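Local structure of SnoaL-like polyketide cyclase (Agrobacterium tumefaciens str. C58, 3EHC) at residues L5-Y9 with S67-L72; D29-N35 with K110-S116; D54-F60 with F77-K83. The protein is of unknown function but belongs to the SnoaL-like polyketide cyclase family of the NTF2 clan, whose members share a cone-shaped alpha+beta fold. One frame throughout, in Å; residues are numbered along the deposited sequence.

Contact 1: residues L5-Y9 with S67-L72; sequences LNDIY and SDATRL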
# COMPACT_ATOMS: atom_id res chain seq x y z
N LEU B 5 -4.77 -16.81 -8.67
CA LEU B 5 -4.89 -16.06 -7.41
C LEU B 5 -5.88 -14.92 -7.56
O LEU B 5 -6.61 -14.63 -6.63
CB LEU B 5 -3.55 -15.55 -6.94
CG LEU B 5 -2.68 -16.59 -6.24
CD1 LEU B 5 -1.55 -15.82 -5.53
CD2 LEU B 5 -3.48 -17.46 -5.25
N ASN B 6 -5.90 -14.28 -8.72
CA ASN B 6 -6.85 -13.18 -8.96
C ASN B 6 -8.32 -13.62 -8.78
O ASN B 6 -9.11 -12.91 -8.13
CB ASN B 6 -6.67 -12.53 -10.34
CG ASN B 6 -5.66 -11.38 -10.35
OD1 ASN B 6 -4.92 -11.14 -9.40
ND2 ASN B 6 -5.62 -10.68 -11.47
N ASP B 7 -8.65 -14.79 -9.32
CA ASP B 7 -9.99 -15.34 -9.20
C ASP B 7 -10.33 -15.69 -7.77
O ASP B 7 -11.42 -15.36 -7.32
CB ASP B 7 -10.16 -16.55 -10.10
CG ASP B 7 -10.09 -16.20 -11.56
OD1 ASP B 7 -10.66 -15.18 -11.96
OD2 ASP B 7 -9.47 -16.96 -12.31
N ILE B 8 -9.40 -16.36 -7.07
CA ILE B 8 -9.56 -16.74 -5.65
C ILE B 8 -9.81 -15.45 -4.81
O ILE B 8 -10.74 -15.40 -4.00
CB ILE B 8 -8.34 -17.54 -5.13
CG1 ILE B 8 -8.13 -18.80 -5.99
CG2 ILE B 8 -8.55 -17.92 -3.69
CD1 ILE B 8 -6.78 -19.47 -5.85
N TYR B 9 -9.00 -14.42 -5.06
CA TYR B 9 -9.09 -13.18 -4.35
C TYR B 9 -10.43 -12.46 -4.56
O TYR B 9 -11.02 -11.99 -3.59
CB TYR B 9 -7.95 -12.24 -4.75
CG TYR B 9 -7.90 -11.00 -3.90
CD1 TYR B 9 -7.68 -11.10 -2.52
CD2 TYR B 9 -8.08 -9.72 -4.45
CE1 TYR B 9 -7.64 -9.97 -1.72
CE2 TYR B 9 -8.04 -8.58 -3.64
CZ TYR B 9 -7.81 -8.72 -2.27
OH TYR B 9 -7.74 -7.63 -1.44
N SER B 67 -0.45 -9.80 -9.47
CA SER B 67 -0.16 -11.09 -8.85
C SER B 67 0.76 -11.99 -9.67
O SER B 67 0.89 -11.86 -10.90
CB SER B 67 -1.47 -11.83 -8.52
OG SER B 67 -2.25 -12.05 -9.68
N ASP B 68 1.38 -12.92 -8.96
CA ASP B 68 2.17 -13.98 -9.59
C ASP B 68 1.71 -15.34 -9.03
O ASP B 68 0.54 -15.49 -8.67
CB ASP B 68 3.67 -13.72 -9.47
CG ASP B 68 4.15 -13.57 -8.03
OD1 ASP B 68 3.57 -14.21 -7.13
OD2 ASP B 68 5.13 -12.81 -7.81
N ALA B 69 2.60 -16.31 -8.98
CA ALA B 69 2.19 -17.64 -8.57
C ALA B 69 1.80 -17.68 -7.09
O ALA B 69 0.85 -18.38 -6.73
CB ALA B 69 3.28 -18.66 -8.86
N THR B 70 2.51 -16.92 -6.24
CA THR B 70 2.34 -17.04 -4.79
C THR B 70 1.84 -15.79 -4.11
O THR B 70 1.42 -15.86 -2.96
CB THR B 70 3.66 -17.53 -4.09
OG1 THR B 70 4.69 -16.55 -4.23
CG2 THR B 70 4.11 -18.90 -4.68
N ARG B 71 1.87 -14.65 -4.79
CA ARG B 71 1.57 -13.39 -4.12
C ARG B 71 0.59 -12.53 -4.90
O ARG B 71 0.53 -12.59 -6.12
CB ARG B 71 2.87 -12.63 -3.89
CG ARG B 71 3.89 -13.34 -3.00
CD ARG B 71 5.13 -12.46 -2.81
NE ARG B 71 5.44 -12.26 -1.39
CZ ARG B 71 6.43 -12.87 -0.72
NH1 ARG B 71 7.25 -13.73 -1.34
NH2 ARG B 71 6.61 -12.62 0.58
N LEU B 72 -0.18 -11.73 -4.17
CA LEU B 72 -1.10 -10.76 -4.78
C LEU B 72 -1.01 -9.43 -4.03
O LEU B 72 -0.94 -9.42 -2.79
CB LEU B 72 -2.56 -11.29 -4.83
CG LEU B 72 -3.66 -10.40 -5.42
CD1 LEU B 72 -4.73 -11.21 -6.10
CD2 LEU B 72 -4.30 -9.49 -4.31

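Contact 2: residues D29-N35 with K110-S116; sequences DDNVEHN and KIRRVWS. With SO4 (sulfate ion), chain H.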
# COMPACT_ATOMS: atom_id res chain seq x y z
N ASP B 29 -5.92 -19.20 5.59
CA ASP B 29 -5.21 -20.27 6.29
C ASP B 29 -5.56 -20.28 7.79
O ASP B 29 -5.89 -19.23 8.37
CB ASP B 29 -3.70 -20.10 6.10
CG ASP B 29 -2.89 -21.33 6.52
OD1 ASP B 29 -2.44 -21.39 7.70
OD2 ASP B 29 -2.64 -22.21 5.66
N ASP B 30 -5.49 -21.45 8.42
CA ASP B 30 -5.75 -21.57 9.87
C ASP B 30 -4.80 -20.70 10.70
O ASP B 30 -5.17 -20.18 11.76
CB ASP B 30 -5.62 -23.01 10.35
CG ASP B 30 -6.76 -23.90 9.91
OD1 ASP B 30 -7.79 -23.40 9.38
OD2 ASP B 30 -6.62 -25.12 10.10
N ASN B 31 -3.57 -20.56 10.21
CA ASN B 31 -2.51 -19.83 10.89
C ASN B 31 -2.17 -18.51 10.22
O ASN B 31 -1.03 -18.06 10.31
CB ASN B 31 -1.26 -20.70 10.95
CG ASN B 31 -1.44 -21.88 11.84
OD1 ASN B 31 -1.90 -21.74 12.97
ND2 ASN B 31 -1.08 -23.05 11.35
N VAL B 32 -3.15 -17.89 9.58
CA VAL B 32 -2.96 -16.60 8.96
C VAL B 32 -2.37 -15.56 9.95
O VAL B 32 -2.71 -15.53 11.15
CB VAL B 32 -4.27 -16.09 8.32
CG1 VAL B 32 -5.34 -15.85 9.37
CG2 VAL B 32 -3.99 -14.81 7.49
N GLU B 33 -1.46 -14.75 9.41
CA GLU B 33 -0.87 -13.59 10.08
C GLU B 33 -1.27 -12.33 9.35
O GLU B 33 -1.21 -12.30 8.13
CB GLU B 33 0.63 -13.68 9.97
CG GLU B 33 1.34 -14.14 11.16
CD GLU B 33 2.80 -14.37 10.85
OE1 GLU B 33 3.12 -15.40 10.19
OE2 GLU B 33 3.62 -13.50 11.26
N HIS B 34 -1.68 -11.29 10.09
CA HIS B 34 -2.04 -10.00 9.52
C HIS B 34 -1.22 -8.93 10.20
O HIS B 34 -1.29 -8.80 11.41
CB HIS B 34 -3.52 -9.69 9.70
CG HIS B 34 -3.98 -8.49 8.91
ND1 HIS B 34 -3.80 -7.20 9.34
CD2 HIS B 34 -4.61 -8.40 7.71
CE1 HIS B 34 -4.31 -6.36 8.46
NE2 HIS B 34 -4.80 -7.06 7.45
N ASN B 35 -0.47 -8.14 9.41
CA ASN B 35 0.46 -7.13 9.93
C ASN B 35 1.27 -7.62 11.10
O ASN B 35 1.38 -6.95 12.14
CB ASN B 35 -0.26 -5.83 10.28
CG ASN B 35 -0.67 -5.07 9.05
OD1 ASN B 35 -0.32 -5.45 7.95
ND2 ASN B 35 -1.44 -4.03 9.23
N LYS B 110 -4.80 -20.32 -0.25
CA LYS B 110 -5.35 -19.56 0.88
C LYS B 110 -4.38 -18.47 1.38
O LYS B 110 -3.15 -18.64 1.34
CB LYS B 110 -5.67 -20.51 2.06
CG LYS B 110 -6.70 -21.59 1.79
CD LYS B 110 -7.03 -22.33 3.08
CE LYS B 110 -8.04 -23.44 2.87
NZ LYS B 110 -8.47 -24.00 4.18
N ILE B 111 -4.94 -17.37 1.84
CA ILE B 111 -4.18 -16.26 2.40
C ILE B 111 -3.47 -16.71 3.66
O ILE B 111 -4.13 -17.19 4.59
CB ILE B 111 -5.09 -15.06 2.77
CG1 ILE B 111 -5.59 -14.36 1.49
CG2 ILE B 111 -4.37 -14.08 3.73
CD1 ILE B 111 -6.99 -13.79 1.62
N ARG B 112 -2.15 -16.53 3.70
CA ARG B 112 -1.31 -17.00 4.81
C ARG B 112 -0.66 -15.85 5.57
O ARG B 112 -0.52 -15.88 6.80
CB ARG B 112 -0.26 -17.98 4.26
CG ARG B 112 0.70 -18.61 5.26
CD ARG B 112 0.04 -19.16 6.49
NE ARG B 112 1.03 -19.70 7.42
CZ ARG B 112 1.67 -18.98 8.36
NH1 ARG B 112 1.46 -17.68 8.51
NH2 ARG B 112 2.55 -19.58 9.15
N ARG B 113 -0.23 -14.82 4.84
CA ARG B 113 0.33 -13.62 5.45
C ARG B 113 -0.20 -12.39 4.71
O ARG B 113 -0.34 -12.39 3.49
CB ARG B 113 1.85 -13.65 5.36
CG ARG B 113 2.48 -14.82 6.04
CD ARG B 113 3.97 -14.86 5.80
NE ARG B 113 4.56 -15.99 6.50
CZ ARG B 113 4.54 -17.25 6.05
NH1 ARG B 113 3.96 -17.57 4.89
NH2 ARG B 113 5.11 -18.20 6.78
N VAL B 114 -0.51 -11.34 5.48
CA VAL B 114 -1.04 -10.11 4.94
C VAL B 114 -0.21 -8.94 5.48
O VAL B 114 0.15 -8.91 6.65
CB VAL B 114 -2.52 -9.94 5.30
CG1 VAL B 114 -3.13 -8.79 4.54
CG2 VAL B 114 -3.28 -11.25 5.00
N TRP B 115 0.09 -8.00 4.60
CA TRP B 115 0.68 -6.72 5.01
C TRP B 115 -0.17 -5.62 4.41
O TRP B 115 -0.23 -5.49 3.20
CB TRP B 115 2.15 -6.61 4.53
CG TRP B 115 3.08 -7.62 5.15
CD1 TRP B 115 3.78 -7.47 6.32
CD2 TRP B 115 3.45 -8.91 4.62
NE1 TRP B 115 4.55 -8.58 6.55
CE2 TRP B 115 4.37 -9.48 5.53
CE3 TRP B 115 3.07 -9.64 3.48
CZ2 TRP B 115 4.93 -10.77 5.32
CZ3 TRP B 115 3.64 -10.93 3.27
CH2 TRP B 115 4.57 -11.47 4.19
N SER B 116 -0.82 -4.84 5.27
CA SER B 116 -1.77 -3.83 4.84
C SER B 116 -1.40 -2.45 5.37
O SER B 116 -0.96 -2.30 6.50
CB SER B 116 -3.17 -4.23 5.30
OG SER B 116 -4.01 -3.10 5.32
S SO4 H . 2.31 -23.09 8.58
O1 SO4 H . 0.98 -22.71 8.10
O2 SO4 H . 2.59 -24.49 8.27
O3 SO4 H . 2.39 -22.87 10.03
O4 SO4 H . 3.32 -22.31 7.88
O HOH W 1 -8.18 -22.72 6.92
O HOH W 2 5.31 -16.97 9.60
O HOH W 3 -3.88 -1.91 8.04

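Contact 3: residues D54-F60 with F77-K83; sequences DIPDLRF and FFDCTPK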
# COMPACT_ATOMS: atom_id res chain seq x y z
N ASP B 54 -17.96 -1.42 12.90
CA ASP B 54 -17.50 -0.04 12.83
C ASP B 54 -17.89 0.74 11.56
O ASP B 54 -17.98 1.96 11.59
CB ASP B 54 -15.95 0.06 12.83
CG ASP B 54 -15.31 -0.30 14.16
OD1 ASP B 54 -16.01 -0.32 15.19
OD2 ASP B 54 -14.07 -0.53 14.16
N ILE B 55 -18.04 0.05 10.43
CA ILE B 55 -18.40 0.66 9.12
C ILE B 55 -19.47 -0.23 8.46
O ILE B 55 -19.14 -1.07 7.61
CB ILE B 55 -17.17 0.84 8.14
CG1 ILE B 55 -15.97 1.48 8.83
CG2 ILE B 55 -17.58 1.67 6.89
CD1 ILE B 55 -14.73 1.58 7.98
N PRO B 56 -20.73 -0.10 8.90
CA PRO B 56 -21.82 -0.93 8.39
C PRO B 56 -21.93 -1.01 6.86
O PRO B 56 -22.20 -2.09 6.34
CB PRO B 56 -23.07 -0.30 9.05
CG PRO B 56 -22.56 0.29 10.33
CD PRO B 56 -21.18 0.79 9.99
N ASP B 57 -21.68 0.09 6.16
CA ASP B 57 -21.80 0.12 4.69
C ASP B 57 -20.49 -0.25 3.98
O ASP B 57 -20.34 0.02 2.80
CB ASP B 57 -22.32 1.50 4.22
CG ASP B 57 -21.32 2.62 4.45
OD1 ASP B 57 -20.26 2.38 5.05
OD2 ASP B 57 -21.58 3.76 4.02
N LEU B 58 -19.55 -0.87 4.71
CA LEU B 58 -18.25 -1.25 4.13
C LEU B 58 -18.49 -2.17 2.94
O LEU B 58 -19.36 -3.03 2.98
CB LEU B 58 -17.34 -1.93 5.17
CG LEU B 58 -15.87 -2.18 4.82
CD1 LEU B 58 -15.15 -0.85 4.62
CD2 LEU B 58 -15.28 -2.94 5.93
N ARG B 59 -17.70 -1.96 1.90
CA ARG B 59 -17.75 -2.75 0.68
C ARG B 59 -16.33 -2.79 0.07
O ARG B 59 -15.65 -1.77 -0.02
CB ARG B 59 -18.76 -2.15 -0.29
CG ARG B 59 -18.79 -2.80 -1.63
CD ARG B 59 -19.98 -2.37 -2.46
NE ARG B 59 -20.60 -3.55 -3.06
CZ ARG B 59 -20.10 -4.23 -4.09
NH1 ARG B 59 -18.97 -3.85 -4.67
NH2 ARG B 59 -20.74 -5.30 -4.53
N PHE B 60 -15.93 -3.97 -0.37
CA PHE B 60 -14.60 -4.23 -0.88
C PHE B 60 -14.60 -4.29 -2.41
O PHE B 60 -15.37 -5.02 -3.02
CB PHE B 60 -14.09 -5.55 -0.31
CG PHE B 60 -13.83 -5.50 1.16
CD1 PHE B 60 -14.84 -5.74 2.06
CD2 PHE B 60 -12.56 -5.23 1.63
CE1 PHE B 60 -14.60 -5.72 3.45
CE2 PHE B 60 -12.29 -5.19 3.02
CZ PHE B 60 -13.32 -5.45 3.93
N PHE B 77 -10.30 0.44 -2.92
CA PHE B 77 -10.88 1.73 -2.75
C PHE B 77 -12.17 1.60 -1.91
O PHE B 77 -13.01 0.72 -2.17
CB PHE B 77 -11.18 2.35 -4.12
CG PHE B 77 -12.01 3.59 -4.04
CD1 PHE B 77 -11.50 4.73 -3.42
CD2 PHE B 77 -13.32 3.61 -4.53
CE1 PHE B 77 -12.25 5.87 -3.30
CE2 PHE B 77 -14.10 4.78 -4.42
CZ PHE B 77 -13.56 5.90 -3.80
N PHE B 78 -12.26 2.43 -0.87
CA PHE B 78 -13.41 2.47 0.03
C PHE B 78 -14.09 3.81 -0.02
O PHE B 78 -13.44 4.85 -0.07
CB PHE B 78 -12.99 2.19 1.47
CG PHE B 78 -12.44 0.82 1.68
CD1 PHE B 78 -13.28 -0.25 1.92
CD2 PHE B 78 -11.04 0.60 1.64
CE1 PHE B 78 -12.76 -1.53 2.11
CE2 PHE B 78 -10.50 -0.64 1.85
CZ PHE B 78 -11.35 -1.72 2.08
N ASP B 79 -15.42 3.75 -0.02
CA ASP B 79 -16.29 4.89 0.05
C ASP B 79 -17.41 4.49 1.02
O ASP B 79 -18.32 3.77 0.67
CB ASP B 79 -16.81 5.17 -1.37
CG ASP B 79 -17.61 6.47 -1.49
OD1 ASP B 79 -17.83 7.16 -0.48
OD2 ASP B 79 -18.01 6.79 -2.63
N CYS B 80 -17.27 4.91 2.27
CA CYS B 80 -18.03 4.31 3.36
C CYS B 80 -18.24 5.30 4.52
O CYS B 80 -17.78 6.45 4.44
CB CYS B 80 -17.33 3.04 3.80
SG CYS B 80 -15.69 3.31 4.37
N THR B 81 -18.93 4.85 5.56
CA THR B 81 -19.45 5.72 6.61
C THR B 81 -19.19 5.08 7.99
O THR B 81 -20.04 4.42 8.56
CB THR B 81 -20.98 6.01 6.33
OG1 THR B 81 -21.23 6.19 4.92
CG2 THR B 81 -21.48 7.24 7.05
N PRO B 82 -17.97 5.29 8.52
CA PRO B 82 -17.63 4.83 9.87
C PRO B 82 -18.55 5.48 10.86
O PRO B 82 -18.74 6.69 10.78
CB PRO B 82 -16.19 5.31 10.04
CG PRO B 82 -15.67 5.48 8.68
CD PRO B 82 -16.84 5.96 7.87
N LYS B 83 -19.14 4.69 11.76
CA LYS B 83 -20.08 5.18 12.77
C LYS B 83 -19.49 6.19 13.73
O LYS B 83 -20.18 7.11 14.18
CB LYS B 83 -20.58 4.02 13.59
CG LYS B 83 -21.67 3.28 12.95
CD LYS B 83 -22.32 2.31 13.93
CE LYS B 83 -23.87 2.34 13.81
NZ LYS B 83 -24.52 1.08 14.29
O HOH W 4 -19.16 1.08 0.80
O HOH W 5 -16.52 0.94 0.82

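Contact 1: residues L5-Y9 with S67-L72
Here the N-terminal helix 5-17 of an NTF2-like fold packs its first turn against the hairpin that joins strands 62-67 and 71-80. The one hydrogen bond between the segments runs from S67 OG to N6 OD1 (2.8 Å), tying the helix start to the end of strand 62-67. L72 points at the helix: its CD1 lies 3.6 Å from Y9 CB, and its CD2 sits over the face of the Y9 ring, 3.8 Å from the centroid, a CH-pi contact. The Y9 hydroxyl is hydrogen-bonded to Y104 OH on strand 96-107. L5 reaches the turn with CD1, 3.7 Å from both A69 O and R71 N, so it meets backbone there. The turn is shaped by D68, whose OD1 accepts from T70 N (3.0 Å) and R71 N (2.9 Å), while D68 N bonds R71 O (3.0 Å). The result is an Asx turn at the tip of a beta hairpin, with the N-terminal helix laid on the curved sheet, as in NTF2-like proteins.

Contact 2: residues D29-N35 with K110-S116
R112 NH1 meets E33 OE1 at 3.3 Å in a hydrogen-bonded salt bridge, and the same guanidinium group forms a longer, purely electrostatic pair with D29, OD1 to NE 3.9 Å. A sulfate ion, probably from the crystallisation liquor, accepts hydrogen bonds from R112 NE at O1 and R112 NH2 at O4, both 3.1 Å. Water 2 joins E33 OE1 (2.8 Å) to R113 NH2 (3.1 Å); R113 also forms a salt bridge with E107. D29 OD1 accepts from N31 N (2.9 Å), an Asx turn within the type I turn D29-V32, where the chain changes direction.

Before the corner D29 N donates to I111 O (2.9 Å); beyond it strand 32-34 runs parallel to 110-116, with E33 N to R112 O (3.0 Å), V114 N to E33 O (2.9 Å) and N35 N to V114 O (2.9 Å). Within this chain strand 32-34 is an edge strand of the mixed, strongly bent sheet of the NTF2-like fold, and R112 and R113 form a classic beta bulge in strand 110-118, both facing D105 of the neighbouring strand 96-107. At the far end the N35 side chain continues the pairing, OD1 accepting from S116 N (2.8 Å) and ND2 donating to S116 O (3.3 Å).

On the face opposite E33 and R113, V32 CG2 touches I111 CG2 (3.8 Å), and H34 CD2 lies 3.5 Å from V114 CG1. From helix 40-54, Y44 packs on V32 and V114 and M47 on H34, while I111 lies against Y104 and F106 of strand 96-107.

Contact 3: residues D54-F60 with F77-K83
F77 begins the segment with its CA-to-CB bond directed away from residues 54-60. F78 turns its ring inward: CD1 lies 3.3 Å from L58 CD1 and 3.4 Å from R59 O, and the ring edge is directed at the face of F60 in an offset edge-to-face pair, centroids 5.3 Å apart and planes at 80°. L13 and L16 of helix 5-17 and F52 of helix 40-54 pack on F60, placing this pair between helices and sheet.

At D79 the backbones are linked through water. Water 5 accepts from D79 N (3.1 Å) and lies 3.0 Å from R59 O; water 4 is 2.8 Å from D79 O and 2.6 Å from D57 O. The CA-to-CB bond of D79 points away from residues 54-60, and its carboxylate forms a salt bridge with R95. C80 points at the other segment, with CB 3.4 Å from I55 CG2 and SG 4.2 Å from L58 CD1.

T81 makes two hydrogen bonds to the carboxylate of D57, from N to OD1 (2.9 Å) and from OG1 to OD2 (2.6 Å). The type I turn I55-L58, closed by L58 N to I55 O (2.9 Å), carries D57 at its third position. P82 CG touches I55 CG1 (4.0 Å), and P82 CA makes a CA-H...O contact with D54 O (3.4 Å). K83 N then donates to that same D54 O (3.0 Å), at the C-terminal end of helix 40-54. This is a helix-to-strand connection packed against the end of strand 71-80, in the helix-on-sheet arrangement of an NTF2-like domain.

The three contacts are spread over one alpha+beta domain and reach the same mixed sheet. Contacts 1 and 3 both use strand 71-80, near its start and its end, with centres 25 Å apart on opposite sides of the chain's centre. Contact 2 lies at the edge strand 32-34, its centre 14 Å from that of contact 1 and 22 Å from that of contact 3. Along the chain, contact 1 crosses both others, whereas contact 3 is nested between the segments of contact 2. Together they join helix 5-17 and the C-terminal end of helix 40-54 to a sheet whose strands come from distant parts of the sequence. Contacts 1 and 2 also touch the second subunit, through R71 and W115 against its I64.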